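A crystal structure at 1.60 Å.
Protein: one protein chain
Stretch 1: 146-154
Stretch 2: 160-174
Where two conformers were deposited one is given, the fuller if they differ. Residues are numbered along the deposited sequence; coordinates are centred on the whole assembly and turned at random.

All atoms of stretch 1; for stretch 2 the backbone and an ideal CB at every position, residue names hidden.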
# COMPACT_ATOMS: atom_id res chain seq x y z
N LEU A 146 -4.42 4.51 -6.38
CA LEU A 146 -5.52 3.90 -5.64
C LEU A 146 -5.42 4.16 -4.14
O LEU A 146 -4.37 3.96 -3.54
CB LEU A 146 -5.54 2.40 -5.97
CG LEU A 146 -6.19 1.33 -5.10
CD1 LEU A 146 -6.36 0.06 -5.91
CD2 LEU A 146 -5.31 1.08 -3.90
N LYS A 147 -6.51 4.63 -3.54
CA LYS A 147 -6.54 4.96 -2.12
C LYS A 147 -7.62 4.15 -1.43
O LYS A 147 -8.80 4.28 -1.74
CB LYS A 147 -6.80 6.45 -1.93
CG LYS A 147 -5.73 7.35 -2.52
CD LYS A 147 -6.11 8.81 -2.40
CE LYS A 147 -5.13 9.69 -3.14
NZ LYS A 147 -5.61 11.10 -3.26
N ILE A 148 -7.21 3.30 -0.49
CA ILE A 148 -8.14 2.37 0.14
C ILE A 148 -8.11 2.43 1.67
O ILE A 148 -7.06 2.37 2.30
CB ILE A 148 -7.88 0.90 -0.29
CG1 ILE A 148 -7.95 0.76 -1.81
CG2 ILE A 148 -8.90 -0.02 0.37
CD1 ILE A 148 -7.55 -0.63 -2.31
N LYS A 149 -9.30 2.55 2.24
CA LYS A 149 -9.45 2.58 3.69
C LYS A 149 -9.94 1.22 4.16
O LYS A 149 -11.01 0.76 3.77
CB LYS A 149 -10.43 3.68 4.09
CG LYS A 149 -10.24 4.21 5.50
CD LYS A 149 -10.52 3.15 6.53
CE LYS A 149 -10.46 3.71 7.94
NZ LYS A 149 -10.89 2.68 8.91
N VAL A 150 -9.14 0.56 4.99
CA VAL A 150 -9.54 -0.70 5.60
C VAL A 150 -10.32 -0.41 6.89
O VAL A 150 -9.82 0.26 7.79
CB VAL A 150 -8.32 -1.59 5.88
CG1 VAL A 150 -8.74 -2.80 6.71
CG2 VAL A 150 -7.67 -2.01 4.57
N GLY A 151 -11.54 -0.91 6.95
CA GLY A 151 -12.45 -0.61 8.04
C GLY A 151 -13.49 0.40 7.59
O GLY A 151 -13.15 1.54 7.26
N TYR A 152 -14.75 -0.02 7.55
CA TYR A 152 -15.81 0.83 7.00
C TYR A 152 -16.04 2.08 7.83
O TYR A 152 -15.90 2.07 9.06
CB TYR A 152 -17.12 0.05 6.85
CG TYR A 152 -17.06 -1.04 5.80
CD1 TYR A 152 -16.68 -0.75 4.49
CD2 TYR A 152 -17.39 -2.36 6.11
CE1 TYR A 152 -16.62 -1.74 3.53
CE2 TYR A 152 -17.35 -3.35 5.15
CZ TYR A 152 -16.96 -3.04 3.86
OH TYR A 152 -16.91 -4.03 2.90
N LEU A 153 -16.38 3.17 7.15
CA LEU A 153 -16.59 4.46 7.80
C LEU A 153 -18.06 4.81 7.84
O LEU A 153 -18.81 4.51 6.91
CB LEU A 153 -15.83 5.55 7.04
CG LEU A 153 -14.35 5.30 6.77
CD1 LEU A 153 -13.81 6.27 5.73
CD2 LEU A 153 -13.55 5.38 8.06
N ASN A 154 -18.48 5.46 8.92
CA ASN A 154 -19.81 6.04 9.00
C ASN A 154 -19.73 7.56 8.94
O ASN A 154 -20.58 8.27 9.47
CB ASN A 154 -20.55 5.58 10.26
CG ASN A 154 -19.79 5.87 11.54
OD1 ASN A 154 -18.69 6.44 11.50
ND2 ASN A 154 -20.37 5.50 12.67
N UNK A 160 -11.53 15.64 2.28
CA UNK A 160 -11.05 16.11 0.98
C UNK A 160 -10.45 14.97 0.16
O UNK A 160 -9.34 15.10 -0.36
CB UNK A 160 -10.01 17.22 1.17
N UNK A 161 -11.17 13.86 0.05
CA UNK A 161 -10.67 12.72 -0.71
C UNK A 161 -11.59 12.36 -1.87
O UNK A 161 -12.76 12.05 -1.68
CB UNK A 161 -10.50 11.51 0.21
N UNK A 162 -11.03 12.38 -3.08
CA UNK A 162 -11.80 12.09 -4.28
C UNK A 162 -12.38 10.68 -4.29
O UNK A 162 -13.40 10.41 -3.64
CB UNK A 162 -10.92 12.29 -5.52
N UNK A 163 -11.74 9.79 -5.03
CA UNK A 163 -12.22 8.42 -5.18
C UNK A 163 -11.68 7.50 -4.09
O UNK A 163 -10.97 6.53 -4.37
CB UNK A 163 -11.83 7.88 -6.56
N UNK A 164 -12.02 7.82 -2.85
CA UNK A 164 -11.70 6.96 -1.72
C UNK A 164 -12.44 5.63 -1.87
O UNK A 164 -13.58 5.59 -2.31
CB UNK A 164 -12.06 7.64 -0.40
N UNK A 165 -11.78 4.54 -1.50
CA UNK A 165 -12.38 3.22 -1.57
C UNK A 165 -12.34 2.56 -0.20
O UNK A 165 -11.31 2.59 0.47
CB UNK A 165 -11.66 2.35 -2.61
N UNK A 166 -13.46 1.97 0.22
CA UNK A 166 -13.52 1.34 1.53
C UNK A 166 -13.57 -0.18 1.43
O UNK A 166 -14.21 -0.74 0.54
CB UNK A 166 -14.74 1.85 2.30
N UNK A 167 -12.89 -0.85 2.35
CA UNK A 167 -12.84 -2.31 2.33
C UNK A 167 -12.93 -2.89 3.73
O UNK A 167 -12.59 -2.22 4.71
CB UNK A 167 -11.56 -2.79 1.65
N UNK A 168 -13.38 -4.13 3.82
CA UNK A 168 -13.67 -4.75 5.11
C UNK A 168 -12.43 -5.18 5.89
O UNK A 168 -12.41 -5.09 7.12
CB UNK A 168 -14.57 -5.97 4.89
N UNK A 169 -11.41 -5.65 5.19
CA UNK A 169 -10.23 -6.17 5.86
C UNK A 169 -8.98 -6.05 5.00
O UNK A 169 -9.06 -5.88 3.78
CB UNK A 169 -10.45 -7.63 6.25
N UNK A 170 -7.83 -6.14 5.66
CA UNK A 170 -6.55 -6.26 4.96
C UNK A 170 -6.54 -7.47 4.03
O UNK A 170 -6.00 -7.41 2.93
CB UNK A 170 -5.40 -6.36 5.97
N UNK A 171 -7.12 -8.56 4.49
CA UNK A 171 -7.12 -9.79 3.72
C UNK A 171 -7.86 -9.61 2.40
O UNK A 171 -7.35 -9.99 1.34
CB UNK A 171 -7.75 -10.92 4.53
N UNK A 172 -9.04 -9.00 2.46
CA UNK A 172 -9.82 -8.82 1.24
C UNK A 172 -9.11 -7.92 0.24
O UNK A 172 -9.01 -8.25 -0.94
CB UNK A 172 -11.20 -8.24 1.57
N UNK A 173 -8.59 -6.79 0.72
CA UNK A 173 -7.89 -5.85 -0.15
C UNK A 173 -6.68 -6.49 -0.80
O UNK A 173 -6.50 -6.42 -2.03
CB UNK A 173 -7.46 -4.61 0.64
N UNK A 174 -5.85 -7.14 0.01
CA UNK A 174 -4.59 -7.70 -0.49
C UNK A 174 -4.77 -8.97 -1.32
O UNK A 174 -4.06 -9.17 -2.31
CB UNK A 174 -3.66 -8.00 0.69

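Position 160 has nothing of stretch 1 near its CB; it is the poorly ordered Lys-160. At 161 the CB points toward stretch 1 from a distance, which suits a long apolar chain; Ile-161 CG2 lies 4.3 Å from Lys-147 CD. Position 162 points sideways, with the Lys-147 amine in the neighbourhood, so an acid or a polar residue would fit. Asp-162 OD1 stands 4.0 Å from Lys-147 NZ, beyond a salt bridge. Position 163 is unconstrained; Glu-163 contributes its carbonyl O, which a water joins to Lys-147 N.

At 164 the CB is 4.9 Å from Lys-147 O and points sideways, with Lys-149 CB and the Leu-153 side chain within reach of a branched apolar residue. Leu-164 places CD1 4.1 Å from Lys-149 CB and CD2 4.1 Å from Leu-153 CD1.

From 165 to 167 the backbone runs parallel to stretch 1, and its hydrogen bonds are indifferent to side chain: 165 N to Lys-147 O (3.0 Å), Lys-149 N to 165 O (2.7 Å), 167 N to Lys-149 O (2.9 Å) and Gly-151 N to 167 O (2.8 Å). The 165 CB shares a face with Ile-148, and the distance from 165 CB to Ile-148 CG1 is 4.1 Å; extended angles (-123/134) favour a beta-branched apolar residue, and Val-165 is found.

Position 166 projects to the Lys-149 face, its CB 3.9 Å from Tyr-152 CD1. Beyond lies Leu-153 N, a donor that an extended acceptor such as Glu or Gln could meet. Glu-166 does: Leu-153 N donates to its OE1 at 2.8 Å and 171°, with OE1 also at the edge of the Tyr-152 ring.

At 167 the CB sits 4.0 Å from Ile-148 CG2, on the face of Ile-148 and Val-150, so a small apolar residue is reasonable; Ala-167 makes that contact.

The CB of 168 is 3.6 Å from Tyr-152 OH, favouring something small or polar. Ser-168 packs there, while a water links its N to Tyr-152 OH. Position 169 points away and precedes a helix, where Ser, Thr, Asp or Asn commonly cap; Ser-169 OG accepts from the backbone N of 172 (3.1 Å).

At 170, Val-150 CG1 is 4.9 Å from CB, inviting a large apolar or aromatic residue. Trp-170 lays a ring face against that methyl, 4.1 Å from CG1 to the five-membered ring centroid.

Positions 171, 172 and 174 are out of reach: Thr-171, Phe-172, Leu-174. Position 173 points toward Val-150 CG2 and Ile-148 CG2, asking for a modest apolar chain; Val-173 CG2 meets them at 4.0 and 3.9 Å respectively.

Stretch 2 (160-174) KIDELVEASSWTFVL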
# COMPACT_ATOMS: atom_id res chain seq x y z
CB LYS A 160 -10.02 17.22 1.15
CG LYS A 160 -8.86 16.87 2.07
CD LYS A 160 -7.54 17.38 1.50
CE LYS A 160 -6.58 17.81 2.60
NZ LYS A 160 -6.46 16.81 3.69
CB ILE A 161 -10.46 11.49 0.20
CG1 ILE A 161 -9.74 11.90 1.49
CG2 ILE A 161 -9.68 10.41 -0.54
CD1 ILE A 161 -9.69 10.81 2.53
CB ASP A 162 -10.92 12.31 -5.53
CG ASP A 162 -9.65 11.49 -5.50
OD1 ASP A 162 -9.40 10.78 -4.50
OD2 ASP A 162 -8.88 11.54 -6.49
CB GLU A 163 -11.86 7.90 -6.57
CG GLU A 163 -12.71 8.51 -7.68
CD GLU A 163 -11.92 8.80 -8.94
OE1 GLU A 163 -10.73 9.16 -8.83
OE2 GLU A 163 -12.49 8.68 -10.04
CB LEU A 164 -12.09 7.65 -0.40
CG LEU A 164 -11.95 6.80 0.87
CD1 LEU A 164 -10.49 6.49 1.17
CD2 LEU A 164 -12.61 7.51 2.05
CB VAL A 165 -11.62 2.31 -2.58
CG1 VAL A 165 -12.10 0.88 -2.47
CG2 VAL A 165 -11.79 2.84 -4.00
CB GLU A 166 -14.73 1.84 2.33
CG GLU A 166 -14.57 3.25 2.88
CD GLU A 166 -15.83 3.77 3.54
OE1 GLU A 166 -16.45 3.02 4.32
OE2 GLU A 166 -16.21 4.93 3.27
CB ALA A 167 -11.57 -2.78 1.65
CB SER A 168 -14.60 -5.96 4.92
OG SER A 168 -13.95 -6.95 4.15
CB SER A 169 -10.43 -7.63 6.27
OG SER A 169 -10.44 -8.50 5.14
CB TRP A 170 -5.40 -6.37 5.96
CG TRP A 170 -5.12 -5.09 6.70
CD1 TRP A 170 -5.52 -4.77 7.97
CD2 TRP A 170 -4.42 -3.94 6.21
NE1 TRP A 170 -5.10 -3.51 8.31
CE2 TRP A 170 -4.42 -2.97 7.25
CE3 TRP A 170 -3.77 -3.63 5.01
CZ2 TRP A 170 -3.81 -1.73 7.11
CZ3 TRP A 170 -3.17 -2.39 4.88
CH2 TRP A 170 -3.19 -1.45 5.92
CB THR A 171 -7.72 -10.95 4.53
OG1 THR A 171 -6.85 -11.28 5.62
CG2 THR A 171 -7.92 -12.19 3.66
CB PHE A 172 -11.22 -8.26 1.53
CG PHE A 172 -12.02 -8.01 0.28
CD1 PHE A 172 -12.74 -9.03 -0.30
CD2 PHE A 172 -12.00 -6.77 -0.33
CE1 PHE A 172 -13.46 -8.81 -1.46
CE2 PHE A 172 -12.71 -6.54 -1.49
CZ PHE A 172 -13.43 -7.57 -2.06
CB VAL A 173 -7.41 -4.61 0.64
CG1 VAL A 173 -6.49 -3.76 -0.22
CG2 VAL A 173 -8.60 -3.80 1.11
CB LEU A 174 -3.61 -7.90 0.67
CG LEU A 174 -3.18 -6.58 1.32
CD1 LEU A 174 -2.35 -6.84 2.57
CD2 LEU A 174 -2.43 -5.72 0.32
O HOH W 1 -8.27 6.38 -5.21
O HOH W 2 -14.68 -5.13 1.34
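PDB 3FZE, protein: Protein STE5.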